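Local coordinates for protein 2-dehydropantoate 2-reductase (Porphyromonas gingivalis, PDB 2QYT) that probably catalyses the NADPH-dependent reduction of 2-dehydropantoate (ketopantoate) to (R)-pantoate, the second step from 3-methyl-2-oxobutanoate in pantothenate biosynthesis, at residues 13-17 with 42-48; 20-24 with 158-162; 25-29 with 65-71; 59-65 with 151-157. All coordinates share one frame; numbering follows the deposited sequence.

Contact 1: 13-17 with 42-48; sequences VFGLG and WIARGAH. With SO4 (sulfate ion), chain C; EDO (1,2-ethanediol), chain G; SO4 (sulfate ion), chain E.
V13 and F14 pair with W42 and I43 as parallel strand neighbours, and I43 is bonded on both sides: I43 N to V13 O at 2.8 Å, and G15 N to I43 O at 3.3 Å. H48 NE2 donates to L16 O at 2.8 Å, bent to 134° at the hydrogen; CG of H48, anti to the backbone N (chi1 -166°), carries the imidazole there, and G150 N, bonded to ND1, fixes its rotation.

Apolar contact centres on L16. Its CD2 lies over one face of the W42 indole, 3.8 Å from the centroid of the five-membered ring, a CH-pi contact, while CD1 touches W42 CE3. On the other face of the sheet F14 CD1 meets I43 CG2.

G15, G17 and G20 follow the GxGxxG pattern of a Rossmann-type dinucleotide-binding turn, consistent with the expected NADPH dependence. The backbone angles of G15 call for glycine.

Small molecules, probably from the crystallisation liquor, occupy this turn. One sulfate takes bonds from L16 N to O1 and R45 N to O3, both 2.7 Å, its O1 also lying at the edge of the H48 ring. G17 N bonds O1 of an ethanediol at 2.9 Å and, weakly, a second sulfate.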
# COMPACT_ATOMS: atom_id res chain seq x y z
N VAL A 13 -5.63 10.13 -6.95
CA VAL A 13 -5.65 9.23 -5.82
C VAL A 13 -7.00 8.55 -5.79
O VAL A 13 -8.00 9.21 -5.60
CB VAL A 13 -5.32 9.95 -4.47
CG1 VAL A 13 -5.12 8.92 -3.36
CG2 VAL A 13 -4.05 10.72 -4.61
N PHE A 14 -6.99 7.23 -5.95
CA PHE A 14 -8.19 6.42 -5.97
C PHE A 14 -8.36 5.73 -4.61
O PHE A 14 -7.67 4.77 -4.31
CB PHE A 14 -8.09 5.38 -7.11
CG PHE A 14 -9.37 4.59 -7.34
CD1 PHE A 14 -10.48 5.19 -7.92
CD2 PHE A 14 -9.45 3.25 -6.98
CE1 PHE A 14 -11.63 4.49 -8.16
CE2 PHE A 14 -10.62 2.53 -7.18
CZ PHE A 14 -11.72 3.16 -7.79
N GLY A 15 -9.28 6.24 -3.80
CA GLY A 15 -9.55 5.75 -2.45
C GLY A 15 -8.89 6.76 -1.55
O GLY A 15 -7.69 6.96 -1.64
N LEU A 16 -9.66 7.47 -0.74
CA LEU A 16 -9.09 8.47 0.18
C LEU A 16 -9.19 8.05 1.66
O LEU A 16 -9.67 8.83 2.48
CB LEU A 16 -9.72 9.87 0.04
CG LEU A 16 -9.28 10.99 -0.88
CD1 LEU A 16 -9.96 12.29 -0.43
CD2 LEU A 16 -7.77 11.22 -1.11
N GLY A 17 -8.73 6.87 2.02
CA GLY A 17 -8.70 6.49 3.43
C GLY A 17 -7.38 7.00 3.98
O GLY A 17 -6.79 7.98 3.44
N TRP A 42 -8.68 13.57 -6.54
CA TRP A 42 -9.05 12.57 -5.56
C TRP A 42 -10.34 11.91 -5.93
O TRP A 42 -11.28 12.58 -6.36
CB TRP A 42 -9.27 13.22 -4.19
CG TRP A 42 -8.05 13.85 -3.61
CD1 TRP A 42 -6.74 13.64 -3.98
CD2 TRP A 42 -8.02 14.81 -2.55
NE1 TRP A 42 -5.89 14.42 -3.20
CE2 TRP A 42 -6.65 15.16 -2.33
CE3 TRP A 42 -9.00 15.43 -1.79
CZ2 TRP A 42 -6.25 16.09 -1.37
CZ3 TRP A 42 -8.61 16.36 -0.84
CH2 TRP A 42 -7.25 16.68 -0.63
N ILE A 43 -10.40 10.59 -5.78
CA ILE A 43 -11.66 9.91 -5.97
C ILE A 43 -12.11 9.46 -4.60
O ILE A 43 -11.48 8.65 -4.01
CB ILE A 43 -11.54 8.70 -6.92
CG1 ILE A 43 -10.92 9.14 -8.27
CG2 ILE A 43 -12.91 7.92 -7.03
CD1 ILE A 43 -11.76 10.17 -9.13
N ALA A 44 -13.23 9.99 -4.13
CA ALA A 44 -13.73 9.69 -2.81
C ALA A 44 -15.20 9.58 -3.00
O ALA A 44 -15.70 10.00 -4.04
CB ALA A 44 -13.44 10.81 -1.86
N ARG A 45 -15.92 9.02 -2.02
CA ARG A 45 -17.36 8.92 -2.18
C ARG A 45 -18.16 9.18 -0.95
O ARG A 45 -17.60 9.33 0.16
CB ARG A 45 -17.74 7.57 -2.79
CG ARG A 45 -17.04 6.34 -2.21
CD ARG A 45 -17.09 5.24 -3.28
NE ARG A 45 -15.79 5.01 -3.92
CZ ARG A 45 -15.42 5.34 -5.17
NH1 ARG A 45 -16.27 5.94 -6.02
NH2 ARG A 45 -14.19 5.02 -5.58
N GLY A 46 -19.47 9.28 -1.15
CA GLY A 46 -20.45 9.44 -0.07
C GLY A 46 -20.24 10.64 0.84
O GLY A 46 -19.96 11.76 0.37
N ALA A 47 -20.37 10.38 2.15
CA ALA A 47 -20.16 11.38 3.21
C ALA A 47 -18.77 11.93 3.24
O ALA A 47 -18.59 13.11 3.50
CB ALA A 47 -20.54 10.80 4.60
N HIS A 48 -17.79 11.07 3.01
CA HIS A 48 -16.41 11.50 2.93
C HIS A 48 -16.28 12.55 1.79
O HIS A 48 -15.90 13.69 2.04
CB HIS A 48 -15.53 10.29 2.68
CG HIS A 48 -14.07 10.53 2.88
ND1 HIS A 48 -13.57 11.33 3.90
CD2 HIS A 48 -12.99 10.04 2.23
CE1 HIS A 48 -12.25 11.32 3.86
NE2 HIS A 48 -11.87 10.58 2.83
S SO4 C . -13.39 7.00 0.04
O1 SO4 C . -12.22 7.84 -0.10
O2 SO4 C . -13.26 6.33 1.33
O3 SO4 C . -14.62 7.79 0.04
O4 SO4 C . -13.37 6.02 -1.06
C1 EDO G . -6.03 3.91 1.91
O1 EDO G . -6.70 4.98 1.24
C2 EDO G . -6.73 3.53 3.22
O2 EDO G . -5.72 3.16 4.15
S SO4 E . -10.71 3.37 1.14
O1 SO4 E . -11.57 4.27 1.90
O2 SO4 E . -10.02 2.44 2.05
O3 SO4 E . -11.57 2.68 0.17
O4 SO4 E . -9.69 4.11 0.41

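Contact 2: 20-24 with 158-162; sequences GGYYG and RELFY. With EDO (1,2-ethanediol), chain J; EDO (1,2-ethanediol), chain G.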
# COMPACT_ATOMS: atom_id res chain seq x y z
N GLY A 20 -4.42 6.82 1.05
CA GLY A 20 -4.66 7.74 -0.08
C GLY A 20 -4.90 9.16 0.38
O GLY A 20 -4.48 10.11 -0.28
N GLY A 21 -5.56 9.33 1.52
CA GLY A 21 -5.87 10.66 1.99
C GLY A 21 -4.64 11.39 2.47
O GLY A 21 -4.43 12.60 2.14
N TYR A 22 -3.80 10.70 3.24
CA TYR A 22 -2.54 11.29 3.61
C TYR A 22 -1.62 11.61 2.42
O TYR A 22 -1.09 12.71 2.35
CB TYR A 22 -1.77 10.41 4.61
CG TYR A 22 -0.50 11.10 4.99
CD1 TYR A 22 -0.53 12.17 5.91
CD2 TYR A 22 0.72 10.80 4.36
CE1 TYR A 22 0.62 12.84 6.27
CE2 TYR A 22 1.90 11.49 4.70
CZ TYR A 22 1.84 12.50 5.68
OH TYR A 22 2.96 13.21 6.06
N TYR A 23 -1.36 10.67 1.51
CA TYR A 23 -0.44 11.01 0.39
C TYR A 23 -1.09 11.95 -0.60
O TYR A 23 -0.44 12.85 -1.11
CB TYR A 23 0.17 9.77 -0.25
CG TYR A 23 1.06 9.03 0.73
CD1 TYR A 23 2.29 9.58 1.14
CD2 TYR A 23 0.67 7.80 1.28
CE1 TYR A 23 3.11 8.94 2.04
CE2 TYR A 23 1.51 7.13 2.19
CZ TYR A 23 2.71 7.69 2.56
OH TYR A 23 3.53 7.01 3.43
N GLY A 24 -2.39 11.80 -0.80
CA GLY A 24 -3.14 12.79 -1.61
C GLY A 24 -3.11 14.20 -1.04
O GLY A 24 -2.97 15.19 -1.77
N ARG A 158 5.69 9.72 11.41
CA ARG A 158 6.56 8.87 10.58
C ARG A 158 5.80 8.20 9.45
O ARG A 158 4.72 7.61 9.71
CB ARG A 158 7.13 7.72 11.41
CG ARG A 158 8.16 8.04 12.45
CD ARG A 158 8.51 6.80 13.29
NE ARG A 158 7.45 6.36 14.21
CZ ARG A 158 7.09 6.98 15.33
NH1 ARG A 158 7.68 8.11 15.70
NH2 ARG A 158 6.12 6.48 16.08
N GLU A 159 6.37 8.21 8.24
CA GLU A 159 5.90 7.42 7.11
C GLU A 159 7.03 7.09 6.12
O GLU A 159 8.03 7.81 6.04
CB GLU A 159 4.66 8.03 6.44
CG GLU A 159 4.82 9.36 5.67
CD GLU A 159 5.73 9.31 4.43
OE1 GLU A 159 6.39 10.33 4.19
OE2 GLU A 159 5.83 8.28 3.72
N LEU A 160 6.86 5.99 5.39
CA LEU A 160 7.79 5.51 4.37
C LEU A 160 6.94 5.09 3.19
O LEU A 160 5.92 4.49 3.40
CB LEU A 160 8.61 4.33 4.90
CG LEU A 160 9.55 4.69 6.05
CD1 LEU A 160 10.12 3.43 6.76
CD2 LEU A 160 10.69 5.62 5.53
N PHE A 161 7.38 5.45 1.96
CA PHE A 161 6.67 5.21 0.72
C PHE A 161 7.79 4.65 -0.15
O PHE A 161 8.78 5.34 -0.45
CB PHE A 161 6.14 6.55 0.19
CG PHE A 161 5.29 6.48 -1.07
CD1 PHE A 161 3.93 6.87 -1.04
CD2 PHE A 161 5.85 6.14 -2.30
CE1 PHE A 161 3.15 6.87 -2.21
CE2 PHE A 161 5.06 6.12 -3.47
CZ PHE A 161 3.72 6.49 -3.43
N TYR A 162 7.64 3.38 -0.52
CA TYR A 162 8.54 2.72 -1.49
C TYR A 162 7.83 2.39 -2.77
O TYR A 162 6.67 2.00 -2.75
CB TYR A 162 9.08 1.42 -0.91
CG TYR A 162 9.89 1.59 0.32
CD1 TYR A 162 11.25 1.88 0.23
CD2 TYR A 162 9.31 1.45 1.58
CE1 TYR A 162 12.03 2.04 1.40
CE2 TYR A 162 10.09 1.59 2.74
CZ TYR A 162 11.43 1.89 2.64
OH TYR A 162 12.18 2.04 3.76
C1 EDO J . 7.16 12.34 8.02
O1 EDO J . 5.79 12.70 7.91
C2 EDO J . 7.65 11.69 6.75
O2 EDO J . 7.95 10.34 7.13
C1 EDO G . -6.03 3.91 1.91
O1 EDO G . -6.70 4.98 1.24
C2 EDO G . -6.73 3.53 3.22
O2 EDO G . -5.72 3.16 4.15
O HOH W 1 5.14 12.75 4.80
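E159 of segment 158-162 reaches the hydroxyl of Y23 on helix 18-33. With CG wedged between its own N and C (chi1 69°) and a second bend at chi2, the glutamate folds towards the helix, and Y23 OH donates to E159 OE2 at 2.6 Å. The hydroxyl arrives on the anti side of that oxygen, 33° out of the carboxylate plane, whereas OE2 itself lies at the edge of the tyrosine ring. E159 CG also packs 3.7 Å from CE2 of Y22. The other carboxylate oxygen, OE1, accepts from a water at 2.8 Å that in turn accepts from Y22 OH; that hydroxyl is also bonded to R65. The E159 backbone N and O both bond O2 of an ethanediol molecule.

L160 points away from the helix, though its carbonyl O comes 3.5 Å from Y23 OH.

F161 presents its ring edge to the face of Y23 in a T-shaped pair, with centroids 5.1 Å apart and planes at 78°. F161 CD1 sits over the centre of the Y23 ring, whose opposite face is covered by Y22 CD2, so Y23 is clamped between two aromatic residues while E159 holds its end.

The axes of segments 20-24 and 158-162 are nearly perpendicular, with the first helix of the Rossmann-type beta-alpha-beta unit packing against the mixed sheet through its aromatic side chains.

Contact 3: 25-29 with 65-71; sequences AMLAL and RDFLARP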
# COMPACT_ATOMS: atom_id res chain seq x y z
N ALA A 25 -3.23 14.31 0.29
CA ALA A 25 -3.15 15.61 0.95
C ALA A 25 -1.77 16.26 0.77
O ALA A 25 -1.68 17.45 0.47
CB ALA A 25 -3.50 15.47 2.45
N MSE A 26 -0.70 15.51 0.98
CA MSE A 26 0.65 16.06 0.83
C MSE A 26 0.87 16.50 -0.60
O MSE A 26 1.44 17.59 -0.84
CB MSE A 26 1.70 15.04 1.24
CG MSE A 26 1.62 14.63 2.73
SE MSE A 26 2.06 16.15 3.94
CE MSE A 26 4.01 16.06 3.76
N LEU A 27 0.45 15.68 -1.55
CA LEU A 27 0.56 16.09 -2.97
C LEU A 27 -0.24 17.35 -3.26
O LEU A 27 0.28 18.26 -3.95
CB LEU A 27 0.15 14.95 -3.93
CG LEU A 27 1.15 13.76 -3.86
CD1 LEU A 27 0.52 12.48 -4.54
CD2 LEU A 27 2.46 14.21 -4.52
N ALA A 28 -1.49 17.41 -2.80
CA ALA A 28 -2.31 18.63 -3.02
C ALA A 28 -1.72 19.90 -2.42
O ALA A 28 -1.88 20.98 -2.97
CB ALA A 28 -3.72 18.41 -2.46
N LEU A 29 -1.04 19.79 -1.28
CA LEU A 29 -0.36 20.96 -0.68
C LEU A 29 0.70 21.51 -1.59
O LEU A 29 0.83 22.71 -1.74
CB LEU A 29 0.30 20.60 0.66
CG LEU A 29 -0.63 20.33 1.85
CD1 LEU A 29 0.20 20.07 3.08
CD2 LEU A 29 -1.52 21.53 2.06
N ARG A 65 0.83 18.09 13.55
CA ARG A 65 0.27 18.85 12.44
C ARG A 65 -1.26 18.87 12.43
O ARG A 65 -1.91 17.95 12.89
CB ARG A 65 0.78 18.32 11.05
CG ARG A 65 2.30 18.56 10.83
CD ARG A 65 2.75 17.93 9.54
NE ARG A 65 2.84 16.49 9.67
CZ ARG A 65 2.78 15.62 8.67
NH1 ARG A 65 2.87 14.31 8.92
NH2 ARG A 65 2.65 16.05 7.42
N ASP A 66 -1.85 19.91 11.87
CA ASP A 66 -3.30 19.95 11.68
C ASP A 66 -3.50 20.83 10.48
O ASP A 66 -3.37 22.05 10.59
CB ASP A 66 -4.04 20.51 12.94
CG ASP A 66 -5.59 20.53 12.77
OD1 ASP A 66 -6.13 20.42 11.62
OD2 ASP A 66 -6.29 20.67 13.79
N PHE A 67 -3.82 20.23 9.34
CA PHE A 67 -3.90 20.98 8.10
C PHE A 67 -5.07 20.63 7.17
O PHE A 67 -5.61 19.53 7.22
CB PHE A 67 -2.54 21.01 7.32
CG PHE A 67 -2.06 19.66 6.83
CD1 PHE A 67 -1.24 18.86 7.63
CD2 PHE A 67 -2.43 19.19 5.58
CE1 PHE A 67 -0.82 17.59 7.18
CE2 PHE A 67 -2.01 17.97 5.10
CZ PHE A 67 -1.21 17.14 5.88
N LEU A 68 -5.44 21.58 6.29
CA LEU A 68 -6.46 21.33 5.30
C LEU A 68 -5.86 21.42 3.87
O LEU A 68 -5.42 22.47 3.46
CB LEU A 68 -7.63 22.33 5.49
CG LEU A 68 -8.85 22.29 4.56
CD1 LEU A 68 -9.72 21.05 4.88
CD2 LEU A 68 -9.68 23.59 4.75
N ALA A 69 -5.86 20.30 3.14
CA ALA A 69 -5.27 20.21 1.83
C ALA A 69 -6.40 20.37 0.82
O ALA A 69 -7.48 19.76 0.97
CB ALA A 69 -4.59 18.82 1.66
N ARG A 70 -6.19 21.22 -0.19
CA ARG A 70 -7.22 21.47 -1.18
C ARG A 70 -6.80 20.89 -2.52
O ARG A 70 -5.78 21.28 -3.08
CB ARG A 70 -7.49 22.97 -1.30
CG ARG A 70 -7.82 23.61 0.06
CD ARG A 70 -7.87 25.13 -0.07
NE ARG A 70 -8.22 25.82 1.17
CZ ARG A 70 -7.50 25.79 2.30
NH1 ARG A 70 -6.35 25.05 2.41
NH2 ARG A 70 -7.96 26.49 3.32
N PRO A 71 -7.61 19.96 -3.06
CA PRO A 71 -7.18 19.31 -4.30
C PRO A 71 -7.57 20.14 -5.53
O PRO A 71 -8.39 21.05 -5.44
CB PRO A 71 -8.00 18.02 -4.29
CG PRO A 71 -9.34 18.44 -3.68
CD PRO A 71 -8.97 19.54 -2.65
O HOH W 2 -3.68 22.40 -0.56
O HOH W 3 -3.79 21.02 -5.02
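The F67 ring has A25 CB at its edge, near the ring plane, 3.9 Å from CE2. L29 CD1 comes obliquely to the same CE2 at 3.7 Å, and the selenium of M26, a selenomethionine, approaches CZ from another direction. That Met-aromatic contact is oblique too, with SE 5.0 Å from the ring centroid and 53° off its normal. A second flat group, the guanidinium of R65, held by a salt bridge to D157, receives the same selenium at its edge, SE lying 3.5 Å from NH2. Bends at both chi2 and chi3 curl the M26 chain back, bringing SE to both partners although CB points away from the strand.

Further along, small residues let the backbones close in. A25 CB and A69 CB are 3.6 Å apart, L29 CD2 packs on A69, and A28 CB rests 3.6 Å from R70 O. Two waters extend the contact at this end: one donates to A28 O and R70 O, while the other accepts from R70 N and makes a weak bond to A28 O.

Helix 18-33 thus lies across strand 66-69, an outermost strand of the mixed sheet, at 69° between the segment axes. V60 of strand 58-61 continues the surface beneath A25, and W42 of strand 38-43 packs against A28, A69 and P71.

Contact 4: 59-65 with 151-157; sequences RVVTPSR and LITLEAD. With EDO (1,2-ethanediol), chain J.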
# COMPACT_ATOMS: atom_id res chain seq x y z
N ARG A 59 -8.98 17.32 5.58
CA ARG A 59 -8.27 17.61 6.83
C ARG A 59 -7.38 16.44 7.32
O ARG A 59 -7.81 15.28 7.33
CB ARG A 59 -9.24 18.04 7.93
CG ARG A 59 -8.51 18.53 9.18
CD ARG A 59 -9.49 19.03 10.21
NE ARG A 59 -8.87 19.46 11.47
CZ ARG A 59 -9.55 19.80 12.56
NH1 ARG A 59 -10.89 19.78 12.54
NH2 ARG A 59 -8.89 20.18 13.67
N VAL A 60 -6.15 16.77 7.75
CA VAL A 60 -5.22 15.78 8.27
C VAL A 60 -4.67 16.27 9.63
O VAL A 60 -4.19 17.41 9.75
CB VAL A 60 -4.05 15.51 7.29
CG1 VAL A 60 -3.13 14.43 7.87
CG2 VAL A 60 -4.57 15.06 5.95
N VAL A 61 -4.84 15.42 10.64
CA VAL A 61 -4.32 15.68 11.99
C VAL A 61 -3.29 14.61 12.37
O VAL A 61 -3.48 13.42 12.14
CB VAL A 61 -5.44 15.88 13.10
CG1 VAL A 61 -6.43 16.97 12.71
CG2 VAL A 61 -6.21 14.56 13.42
N THR A 62 -2.20 15.04 12.99
CA THR A 62 -1.14 14.13 13.38
C THR A 62 -0.74 14.62 14.77
O THR A 62 -1.32 15.60 15.27
CB THR A 62 0.06 14.14 12.35
OG1 THR A 62 0.90 15.24 12.63
CG2 THR A 62 -0.39 14.26 10.86
N PRO A 63 0.22 13.96 15.41
CA PRO A 63 0.63 14.55 16.67
C PRO A 63 1.09 16.03 16.60
O PRO A 63 0.88 16.80 17.57
CB PRO A 63 1.77 13.62 17.18
CG PRO A 63 1.55 12.31 16.52
CD PRO A 63 0.91 12.69 15.12
N SER A 64 1.75 16.41 15.50
CA SER A 64 2.39 17.72 15.41
C SER A 64 1.77 18.60 14.36
O SER A 64 2.10 19.78 14.30
CB SER A 64 3.90 17.57 15.12
OG SER A 64 4.13 17.07 13.79
N ARG A 65 0.83 18.09 13.55
CA ARG A 65 0.27 18.85 12.44
C ARG A 65 -1.26 18.87 12.43
O ARG A 65 -1.91 17.95 12.89
CB ARG A 65 0.78 18.32 11.05
CG ARG A 65 2.30 18.56 10.83
CD ARG A 65 2.75 17.93 9.54
NE ARG A 65 2.84 16.49 9.67
CZ ARG A 65 2.78 15.62 8.67
NH1 ARG A 65 2.87 14.31 8.92
NH2 ARG A 65 2.65 16.05 7.42
N LEU A 151 -11.80 13.54 7.22
CA LEU A 151 -10.70 13.66 8.20
C LEU A 151 -9.82 12.44 8.22
O LEU A 151 -10.30 11.32 8.39
CB LEU A 151 -11.25 13.93 9.62
CG LEU A 151 -10.20 14.06 10.76
CD1 LEU A 151 -9.37 15.38 10.61
CD2 LEU A 151 -10.78 13.94 12.20
N ILE A 152 -8.52 12.67 8.07
CA ILE A 152 -7.51 11.64 8.27
C ILE A 152 -6.76 11.94 9.57
O ILE A 152 -6.37 13.10 9.85
CB ILE A 152 -6.45 11.61 7.10
CG1 ILE A 152 -7.15 11.58 5.71
CG2 ILE A 152 -5.54 10.44 7.21
CD1 ILE A 152 -8.25 10.46 5.59
N THR A 153 -6.55 10.89 10.35
CA THR A 153 -5.74 10.98 11.54
C THR A 153 -4.53 10.05 11.41
O THR A 153 -4.69 8.87 11.04
CB THR A 153 -6.55 10.52 12.77
OG1 THR A 153 -7.71 11.37 12.86
CG2 THR A 153 -5.72 10.59 14.07
N LEU A 154 -3.35 10.59 11.66
CA LEU A 154 -2.15 9.80 11.85
C LEU A 154 -1.83 9.68 13.29
O LEU A 154 -1.79 10.67 14.05
CB LEU A 154 -0.93 10.40 11.16
CG LEU A 154 -0.73 10.20 9.66
CD1 LEU A 154 -1.88 10.83 8.91
CD2 LEU A 154 0.63 10.83 9.25
N GLU A 155 -1.54 8.47 13.71
CA GLU A 155 -1.25 8.34 15.10
C GLU A 155 0.23 8.58 15.33
O GLU A 155 0.67 8.71 16.45
CB GLU A 155 -1.77 7.01 15.63
CG GLU A 155 -1.12 5.83 15.06
CD GLU A 155 -1.63 4.56 15.73
OE1 GLU A 155 -2.85 4.25 15.57
OE2 GLU A 155 -0.80 3.90 16.39
N ALA A 156 1.00 8.66 14.25
CA ALA A 156 2.41 9.04 14.36
C ALA A 156 2.75 9.79 13.09
O ALA A 156 2.20 9.50 12.04
CB ALA A 156 3.31 7.83 14.53
N ASP A 157 3.67 10.75 13.18
CA ASP A 157 4.11 11.48 12.00
C ASP A 157 4.90 10.68 10.95
O ASP A 157 4.77 10.95 9.75
CB ASP A 157 4.92 12.70 12.42
CG ASP A 157 4.07 13.87 12.70
OD1 ASP A 157 3.37 14.35 11.77
OD2 ASP A 157 4.06 14.28 13.85
C1 EDO J . 7.16 12.34 8.02
O1 EDO J . 5.79 12.70 7.91
C2 EDO J . 7.65 11.69 6.75
O2 EDO J . 7.95 10.34 7.13
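R59 and L151 lie side by side on one face of a parallel strand pair in the mixed sheet, with V61 and T153 further along it; V60 and I152 occupy the other face. R59 CG is 3.6 Å from L151 CD1, and the extended arginine runs on to a salt bridge with D66. V61 crosses L151 at about a right angle, CG1 to CD1, while V60 crosses L154 obliquely, CG1 meeting CD1 at 4.0 Å. Three backbone bonds, such as I152 N to R59 O, join the strands.

Beyond the strands, where the 151-157 chain turns a corner, D157 crosses T62 as the hub of a polar cluster. With chi1 at 81°, T62 OG1 sits between its own N and C, facing both the turn amides and D157: it donates to D157 OD1 at 2.8 Å while accepting from S64 N (an ST turn) and R65 N (an ST motif). S64 OG reaches D157 OD2, also at 2.8 Å, from above the carboxylate plane. R65 adds a side-on salt bridge, so OD1 takes three donors: R65 NE meets D157 OD1 at 3.0 Å nearly along its C-O axis, and OD1 offers its anti lone pair to R65 NH1 at 2.9 Å.

From the N terminus, strand 9-14 runs through the glycine-rich turn into helix 18-33 and on to strand 38-43, where contact 1 closes the first beta-alpha-beta unit. Contact 3 opens on that helix and closes at strand 66-69, so it crosses contact 1. Contact 4 opens after contact 1 has closed, crosses contact 3 and shares R65 with it. Contact 2 spans the longest loop, from the helix to strand 158-164, enclosing contacts 3 and 4 and crossing contact 1. Contact 1 works within the parallel sheet and turn, contacts 2 and 3 join the helix to the mixed sheet, and contact 4 lies within that sheet, Y22 bonding R65 where the last three meet.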